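Local coordinates for protein single-stranded-DNA-specific exonuclease RecJ (Thermus thermophilus, PDB 2ZXR) that degrades single-stranded DNA exonucleolytically in the 5' to 3' direction, using divalent metal ions such as magnesium or manganese, at residues Phe540-Arg552 with Val596-Glu608. Numbering follows the deposited sequence.
Sequences FAYPLPLLEALAR and VLGRRVEVALGRE
Residues Ala541-Pro543 and Val601-Val603 run side by side as short parallel strands, joined by alternating backbone hydrogen bonds: Val601 N to Phe540 O, Tyr542 N to Val601 O, Val603 N to Tyr542 O and Leu544 N to Val603 O, each 2.8 Å. On the face that carries Tyr542 and Glu602, two arginines make the charged contacts. The Arg600 guanidinium lies nearly flat over the Tyr542 ring, planes 19° apart, with CZ 3.8 Å from the ring centroid, a stacked cation-pi pair. Arg552, reaching back from helix 546-554 with its chain bent at chi3 (56°), grips Glu602 end-on in a salt bridge, NH1 to OE1 at 2.6 Å and NH2 to OE2 at 3.0 Å; the planes are 57° apart, and OE1 is met from above the carboxylate. A water bridges Glu602 OE2 and Pro543 O. Among apolar contacts, Leu597 CD2 sits over a face of the Phe540 ring (CH-pi), Ala541 CB meets Val603 CG2 on the other sheet face, Leu546 lies against the Gly606 backbone, and Ala549 CB and Ala604 CB are unusually close, 3.3 Å apart. Within the C-terminal domain, far from the metal site, strand 541-543 edges a parallel sheet; strand 601-603 bonds onward to strand 587-588, while Phe540 and Pro543 pack against helix 643-655.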
ATOM      1  N   PHE A 540      16.852 -22.125  15.232  1.00 27.68           N
ATOM      2  CA  PHE A 540      17.283 -23.189  16.137  1.00 26.85           C
ATOM      3  C   PHE A 540      17.354 -24.491  15.320  1.00 26.34           C
ATOM      4  O   PHE A 540      18.077 -25.423  15.676  1.00 27.90           O
ATOM      5  CB  PHE A 540      16.332 -23.331  17.353  1.00 26.62           C
ATOM      6  CG  PHE A 540      14.981 -23.920  17.020  1.00 27.47           C
ATOM      7  CD1 PHE A 540      14.809 -25.299  16.927  1.00 27.00           C
ATOM      8  CD2 PHE A 540      13.887 -23.082  16.744  1.00 26.21           C
ATOM      9  CE1 PHE A 540      13.559 -25.842  16.555  1.00 27.81           C
ATOM     10  CE2 PHE A 540      12.645 -23.602  16.378  1.00 26.62           C
ATOM     11  CZ  PHE A 540      12.471 -24.987  16.281  1.00 26.85           C
ATOM     12  N   ALA A 541      16.630 -24.541  14.205  1.00 25.05           N
ATOM     13  CA  ALA A 541      16.638 -25.717  13.339  1.00 23.44           C
ATOM     14  C   ALA A 541      17.223 -25.320  11.969  1.00 23.34           C
ATOM     15  O   ALA A 541      16.726 -24.397  11.297  1.00 22.45           O
ATOM     16  CB  ALA A 541      15.230 -26.265  13.203  1.00 22.53           C
ATOM     17  N   TYR A 542      18.279 -26.028  11.574  1.00 22.82           N
ATOM     18  CA  TYR A 542      19.008 -25.765  10.345  1.00 23.20           C
ATOM     19  C   TYR A 542      18.890 -26.851   9.308  1.00 23.58           C
ATOM     20  O   TYR A 542      19.461 -27.932   9.473  1.00 23.71           O
ATOM     21  CB  TYR A 542      20.481 -25.543  10.669  1.00 23.60           C
ATOM     22  CG  TYR A 542      20.689 -24.328  11.544  1.00 25.46           C
ATOM     23  CD1 TYR A 542      20.289 -24.327  12.880  1.00 25.05           C
ATOM     24  CD2 TYR A 542      21.248 -23.156  11.017  1.00 25.36           C
ATOM     25  CE1 TYR A 542      20.443 -23.193  13.670  1.00 26.21           C
ATOM     26  CE2 TYR A 542      21.399 -22.017  11.799  1.00 25.85           C
ATOM     27  CZ  TYR A 542      20.998 -22.045  13.114  1.00 26.17           C
ATOM     28  OH  TYR A 542      21.148 -20.909  13.868  1.00 28.33           O
ATOM     29  N   PRO A 543      18.155 -26.576   8.217  1.00 22.48           N
ATOM     30  CA  PRO A 543      17.958 -27.547   7.136  1.00 22.88           C
ATOM     31  C   PRO A 543      19.272 -28.037   6.567  1.00 23.26           C
ATOM     32  O   PRO A 543      20.179 -27.238   6.299  1.00 21.46           O
ATOM     33  CB  PRO A 543      17.159 -26.761   6.079  1.00 21.85           C
ATOM     34  CG  PRO A 543      16.360 -25.813   6.905  1.00 23.19           C
ATOM     35  CD  PRO A 543      17.356 -25.359   7.982  1.00 23.43           C
ATOM     36  N   LEU A 544      19.340 -29.347   6.365  1.00 24.31           N
ATOM     37  CA  LEU A 544      20.501 -30.007   5.786  1.00 26.00           C
ATOM     38  C   LEU A 544      19.924 -31.020   4.794  1.00 26.37           C
ATOM     39  O   LEU A 544      18.957 -31.710   5.111  1.00 26.01           O
ATOM     40  CB  LEU A 544      21.285 -30.743   6.868  1.00 27.08           C
ATOM     41  CG  LEU A 544      22.552 -31.502   6.485  1.00 28.58           C
ATOM     42  CD1 LEU A 544      23.670 -30.527   6.150  1.00 29.95           C
ATOM     43  CD2 LEU A 544      22.984 -32.377   7.664  1.00 29.64           C
ATOM     44  N   PRO A 545      20.495 -31.099   3.580  1.00 26.41           N
ATOM     45  CA  PRO A 545      20.045 -32.032   2.544  1.00 27.60           C
ATOM     46  C   PRO A 545      20.096 -33.475   3.070  1.00 27.84           C
ATOM     47  O   PRO A 545      21.015 -33.830   3.808  1.00 27.04           O
ATOM     48  CB  PRO A 545      21.040 -31.798   1.412  1.00 27.13           C
ATOM     49  CG  PRO A 545      21.398 -30.338   1.584  1.00 27.73           C
ATOM     50  CD  PRO A 545      21.577 -30.233   3.082  1.00 26.85           C
ATOM     51  N   LEU A 546      19.120 -34.295   2.686  1.00 29.30           N
ATOM     52  CA  LEU A 546      19.075 -35.682   3.152  1.00 31.67           C
ATOM     53  C   LEU A 546      20.364 -36.467   2.881  1.00 32.91           C
ATOM     54  O   LEU A 546      20.821 -37.240   3.734  1.00 33.44           O
ATOM     55  CB  LEU A 546      17.906 -36.440   2.528  1.00 31.40           C
ATOM     56  CG  LEU A 546      17.836 -37.895   3.025  1.00 32.22           C
ATOM     57  CD1 LEU A 546      17.578 -37.899   4.525  1.00 32.16           C
ATOM     58  CD2 LEU A 546      16.718 -38.668   2.313  1.00 32.94           C
ATOM     59  N   LEU A 547      20.940 -36.288   1.695  1.00 33.64           N
ATOM     60  CA  LEU A 547      22.175 -36.994   1.360  1.00 34.66           C
ATOM     61  C   LEU A 547      23.250 -36.670   2.389  1.00 34.10           C
ATOM     62  O   LEU A 547      23.899 -37.570   2.919  1.00 34.91           O
ATOM     63  CB  LEU A 547      22.673 -36.593  -0.032  1.00 35.08           C
ATOM     64  CG  LEU A 547      21.718 -36.901  -1.178  1.00 36.25           C
ATOM     65  CD1 LEU A 547      22.272 -36.308  -2.469  1.00 36.87           C
ATOM     66  CD2 LEU A 547      21.530 -38.403  -1.304  1.00 36.67           C
ATOM     67  N   GLU A 548      23.448 -35.391   2.670  1.00 33.45           N
ATOM     68  CA  GLU A 548      24.457 -35.023   3.652  1.00 33.39           C
ATOM     69  C   GLU A 548      24.148 -35.602   5.020  1.00 32.69           C
ATOM     70  O   GLU A 548      25.041 -36.083   5.701  1.00 33.36           O
ATOM     71  CB  GLU A 548      24.585 -33.508   3.770  1.00 34.59           C
ATOM     72  CG  GLU A 548      25.302 -32.862   2.614  1.00 37.27           C
ATOM     73  CD  GLU A 548      25.451 -31.366   2.803  1.00 39.47           C
ATOM     74  OE1 GLU A 548      25.880 -30.944   3.904  1.00 40.85           O
ATOM     75  OE2 GLU A 548      25.146 -30.615   1.848  1.00 39.50           O
ATOM     76  N   ALA A 549      22.886 -35.560   5.427  1.00 31.66           N
ATOM     77  CA  ALA A 549      22.511 -36.070   6.735  1.00 30.70           C
ATOM     78  C   ALA A 549      22.794 -37.567   6.886  1.00 30.89           C
ATOM     79  O   ALA A 549      23.292 -38.010   7.928  1.00 29.81           O
ATOM     80  CB  ALA A 549      21.021 -35.786   7.017  1.00 28.62           C
ATOM     81  N   LEU A 550      22.457 -38.338   5.855  1.00 30.44           N
ATOM     82  CA  LEU A 550      22.647 -39.781   5.898  1.00 31.06           C
ATOM     83  C   LEU A 550      24.116 -40.153   5.930  1.00 30.12           C
ATOM     84  O   LEU A 550      24.488 -41.115   6.584  1.00 30.59           O
ATOM     85  CB  LEU A 550      21.935 -40.456   4.709  1.00 30.87           C
ATOM     86  CG  LEU A 550      20.399 -40.418   4.797  1.00 30.78           C
ATOM     87  CD1 LEU A 550      19.788 -40.868   3.482  1.00 30.61           C
ATOM     88  CD2 LEU A 550      19.914 -41.281   5.956  1.00 30.48           C
ATOM     89  N   ALA A 551      24.949 -39.385   5.241  1.00 29.69           N
ATOM     90  CA  ALA A 551      26.387 -39.655   5.240  1.00 30.26           C
ATOM     91  C   ALA A 551      26.920 -39.523   6.669  1.00 30.40           C
ATOM     92  O   ALA A 551      27.657 -40.379   7.147  1.00 30.90           O
ATOM     93  CB  ALA A 551      27.129 -38.673   4.313  1.00 28.45           C
ATOM     94  N   ARG A 552      26.519 -38.455   7.360  1.00 30.50           N
ATOM     95  CA  ARG A 552      26.978 -38.234   8.725  1.00 30.15           C
ATOM     96  C   ARG A 552      26.427 -39.274   9.689  1.00 30.95           C
ATOM     97  O   ARG A 552      27.104 -39.679  10.635  1.00 31.83           O
ATOM     98  CB  ARG A 552      26.627 -36.813   9.164  1.00 28.39           C
ATOM     99  CG  ARG A 552      27.504 -35.780   8.464  1.00 27.53           C
ATOM    100  CD  ARG A 552      26.963 -34.330   8.519  1.00 27.65           C
ATOM    101  NE  ARG A 552      26.708 -33.846   9.869  1.00 25.33           N
ATOM    102  CZ  ARG A 552      26.365 -32.592  10.179  1.00 27.14           C
ATOM    103  NH1 ARG A 552      26.144 -32.262  11.453  1.00 25.28           N
ATOM    104  NH2 ARG A 552      26.260 -31.655   9.231  1.00 25.82           N
ATOM    105  N   VAL A 596      10.912 -29.278  20.900  1.00 39.66           N
ATOM    106  CA  VAL A 596      12.192 -29.577  21.512  1.00 40.55           C
ATOM    107  C   VAL A 596      13.014 -28.312  21.260  1.00 41.28           C
ATOM    108  O   VAL A 596      13.633 -28.160  20.201  1.00 41.37           O
ATOM    109  CB  VAL A 596      12.858 -30.795  20.853  1.00 40.64           C
ATOM    110  CG1 VAL A 596      14.159 -31.125  21.586  1.00 40.95           C
ATOM    111  CG2 VAL A 596      11.912 -31.994  20.898  1.00 39.53           C
ATOM    112  N   LEU A 597      12.973 -27.396  22.224  1.00 41.07           N
ATOM    113  CA  LEU A 597      13.662 -26.111  22.118  1.00 42.10           C
ATOM    114  C   LEU A 597      14.944 -26.051  22.949  1.00 42.80           C
ATOM    115  O   LEU A 597      15.242 -26.972  23.699  1.00 42.18           O
ATOM    116  CB  LEU A 597      12.699 -24.982  22.511  1.00 42.45           C
ATOM    117  CG  LEU A 597      11.411 -24.923  21.659  1.00 43.10           C
ATOM    118  CD1 LEU A 597      10.550 -23.738  22.068  1.00 41.76           C
ATOM    119  CD2 LEU A 597      11.786 -24.808  20.179  1.00 43.18           C
ATOM    120  N   GLY A 598      15.698 -24.961  22.820  1.00 43.78           N
ATOM    121  CA  GLY A 598      16.964 -24.870  23.531  1.00 46.20           C
ATOM    122  C   GLY A 598      17.805 -26.028  23.004  1.00 47.26           C
ATOM    123  O   GLY A 598      18.413 -26.797  23.754  1.00 47.65           O
ATOM    124  N   ARG A 599      17.841 -26.127  21.681  1.00 47.64           N
ATOM    125  CA  ARG A 599      18.523 -27.204  20.981  1.00 47.61           C
ATOM    126  C   ARG A 599      19.657 -26.810  20.055  1.00 45.73           C
ATOM    127  O   ARG A 599      20.827 -27.075  20.340  1.00 48.04           O
ATOM    128  CB  ARG A 599      17.490 -27.982  20.148  1.00 49.62           C
ATOM    129  CG  ARG A 599      16.620 -28.932  20.936  1.00 51.34           C
ATOM    130  CD  ARG A 599      17.311 -30.282  21.079  1.00 52.82           C
ATOM    131  NE  ARG A 599      18.676 -30.149  21.575  1.00 55.01           N
ATOM    132  CZ  ARG A 599      19.627 -31.063  21.388  1.00 55.38           C
ATOM    133  NH1 ARG A 599      19.347 -32.173  20.718  1.00 54.53           N
ATOM    134  NH2 ARG A 599      20.856 -30.865  21.868  1.00 55.85           N
ATOM    135  N   ARG A 600      19.290 -26.186  18.946  1.00 42.06           N
ATOM    136  CA  ARG A 600      20.224 -25.801  17.889  1.00 38.92           C
ATOM    137  C   ARG A 600      20.605 -27.126  17.249  1.00 35.54           C
ATOM    138  O   ARG A 600      21.531 -27.834  17.687  1.00 34.62           O
ATOM    139  CB  ARG A 600      21.458 -25.090  18.419  1.00 39.58           C
ATOM    140  CG  ARG A 600      22.112 -24.159  17.372  1.00 41.21           C
ATOM    141  CD  ARG A 600      22.646 -24.909  16.141  1.00 43.14           C
ATOM    142  NE  ARG A 600      23.361 -24.031  15.200  1.00 44.90           N
ATOM    143  CZ  ARG A 600      24.001 -24.446  14.100  1.00 44.75           C
ATOM    144  NH1 ARG A 600      24.613 -23.570  13.314  1.00 44.98           N
ATOM    145  NH2 ARG A 600      24.033 -25.730  13.777  1.00 44.64           N
ATOM    146  N   VAL A 601      19.854 -27.470  16.214  1.00 31.29           N
ATOM    147  CA  VAL A 601      20.050 -28.735  15.531  1.00 28.25           C
ATOM    148  C   VAL A 601      20.030 -28.606  14.022  1.00 27.04           C
ATOM    149  O   VAL A 601      19.628 -27.572  13.470  1.00 24.64           O
ATOM    150  CB  VAL A 601      18.952 -29.731  15.959  1.00 27.20           C
ATOM    151  CG1 VAL A 601      19.065 -30.010  17.445  1.00 25.52           C
ATOM    152  CG2 VAL A 601      17.556 -29.148  15.641  1.00 28.42           C
ATOM    153  N   GLU A 602      20.474 -29.670  13.355  1.00 26.27           N
ATOM    154  CA  GLU A 602      20.483 -29.704  11.898  1.00 25.35           C
ATOM    155  C   GLU A 602      19.400 -30.694  11.546  1.00 24.74           C
ATOM    156  O   GLU A 602      19.328 -31.790  12.119  1.00 23.81           O
ATOM    157  CB  GLU A 602      21.841 -30.148  11.381  1.00 26.22           C
ATOM    158  CG  GLU A 602      22.881 -29.102  11.672  1.00 26.87           C
ATOM    159  CD  GLU A 602      24.210 -29.460  11.088  1.00 28.57           C
ATOM    160  OE1 GLU A 602      25.090 -29.874  11.869  1.00 30.05           O
ATOM    161  OE2 GLU A 602      24.374 -29.344   9.854  1.00 27.26           O
ATOM    162  N   VAL A 603      18.535 -30.291  10.624  1.00 22.94           N
ATOM    163  CA  VAL A 603      17.415 -31.124  10.280  1.00 22.36           C
ATOM    164  C   VAL A 603      17.334 -31.474   8.822  1.00 23.87           C
ATOM    165  O   VAL A 603      17.470 -30.623   7.948  1.00 24.55           O
ATOM    166  CB  VAL A 603      16.103 -30.439  10.712  1.00 21.76           C
ATOM    167  CG1 VAL A 603      14.909 -31.335  10.419  1.00 18.72           C
ATOM    168  CG2 VAL A 603      16.190 -30.070  12.187  1.00 19.77           C
ATOM    169  N   ALA A 604      17.125 -32.754   8.571  1.00 24.71           N
ATOM    170  CA  ALA A 604      16.981 -33.253   7.221  1.00 26.19           C
ATOM    171  C   ALA A 604      15.618 -33.948   7.212  1.00 27.61           C
ATOM    172  O   ALA A 604      15.104 -34.344   8.260  1.00 26.52           O
ATOM    173  CB  ALA A 604      18.096 -34.251   6.901  1.00 25.91           C
ATOM    174  N   LEU A 605      15.020 -34.067   6.038  1.00 29.98           N
ATOM    175  CA  LEU A 605      13.735 -34.739   5.940  1.00 33.41           C
ATOM    176  C   LEU A 605      13.989 -35.929   5.061  1.00 35.94           C
ATOM    177  O   LEU A 605      13.911 -37.088   5.482  1.00 36.11           O
ATOM    178  CB  LEU A 605      12.712 -33.842   5.263  1.00 31.11           C
ATOM    179  CG  LEU A 605      12.362 -32.557   5.996  1.00 30.30           C
ATOM    180  CD1 LEU A 605      11.484 -31.708   5.075  1.00 28.30           C
ATOM    181  CD2 LEU A 605      11.680 -32.889   7.324  1.00 26.96           C
ATOM    182  N   GLY A 606      14.323 -35.600   3.826  1.00 39.74           N
ATOM    183  CA  GLY A 606      14.600 -36.610   2.845  1.00 46.11           C
ATOM    184  C   GLY A 606      14.369 -36.169   1.416  1.00 49.85           C
ATOM    185  O   GLY A 606      14.349 -34.973   1.088  1.00 50.12           O
ATOM    186  N   ARG A 607      14.215 -37.180   0.569  1.00 53.63           N
ATOM    187  CA  ARG A 607      13.990 -37.026  -0.857  1.00 56.99           C
ATOM    188  C   ARG A 607      12.967 -38.115  -1.196  1.00 58.23           C
ATOM    189  O   ARG A 607      12.154 -37.970  -2.123  1.00 59.23           O
ATOM    190  CB  ARG A 607      15.313 -37.246  -1.611  1.00 58.96           C
ATOM    191  CG  ARG A 607      15.280 -36.931  -3.102  1.00 61.53           C
ATOM    192  CD  ARG A 607      14.740 -35.531  -3.364  1.00 63.84           C
ATOM    193  NE  ARG A 607      13.282 -35.498  -3.267  1.00 65.92           N
ATOM    194  CZ  ARG A 607      12.543 -34.409  -3.462  1.00 67.11           C
ATOM    195  NH1 ARG A 607      13.123 -33.252  -3.764  1.00 67.84           N
ATOM    196  NH2 ARG A 607      11.219 -34.483  -3.370  1.00 68.10           N
ATOM    197  N   GLU A 608      13.020 -39.200  -0.419  1.00 58.87           N
ATOM    198  CA  GLU A 608      12.102 -40.339  -0.556  1.00 58.91           C
ATOM    199  C   GLU A 608      11.710 -40.766   0.863  1.00 57.76           C
ATOM    200  O   GLU A 608      11.044 -41.786   1.061  1.00 58.17           O
ATOM    201  CB  GLU A 608      12.771 -41.517  -1.285  1.00 60.24           C
ATOM    202  CG  GLU A 608      13.457 -41.150  -2.601  1.00 62.17           C
ATOM    203  CD  GLU A 608      14.780 -40.425  -2.385  1.00 63.30           C
ATOM    204  OE1 GLU A 608      15.372 -39.940  -3.379  1.00 64.17           O
ATOM    205  OE2 GLU A 608      15.229 -40.348  -1.219  1.00 63.85           O
TER
HETATM  206  O   HOH W   1      22.519 -27.454   8.394  1.00 41.22           O
HETATM  207  O   HOH W   2      16.979 -33.279   0.554  1.00 32.57           O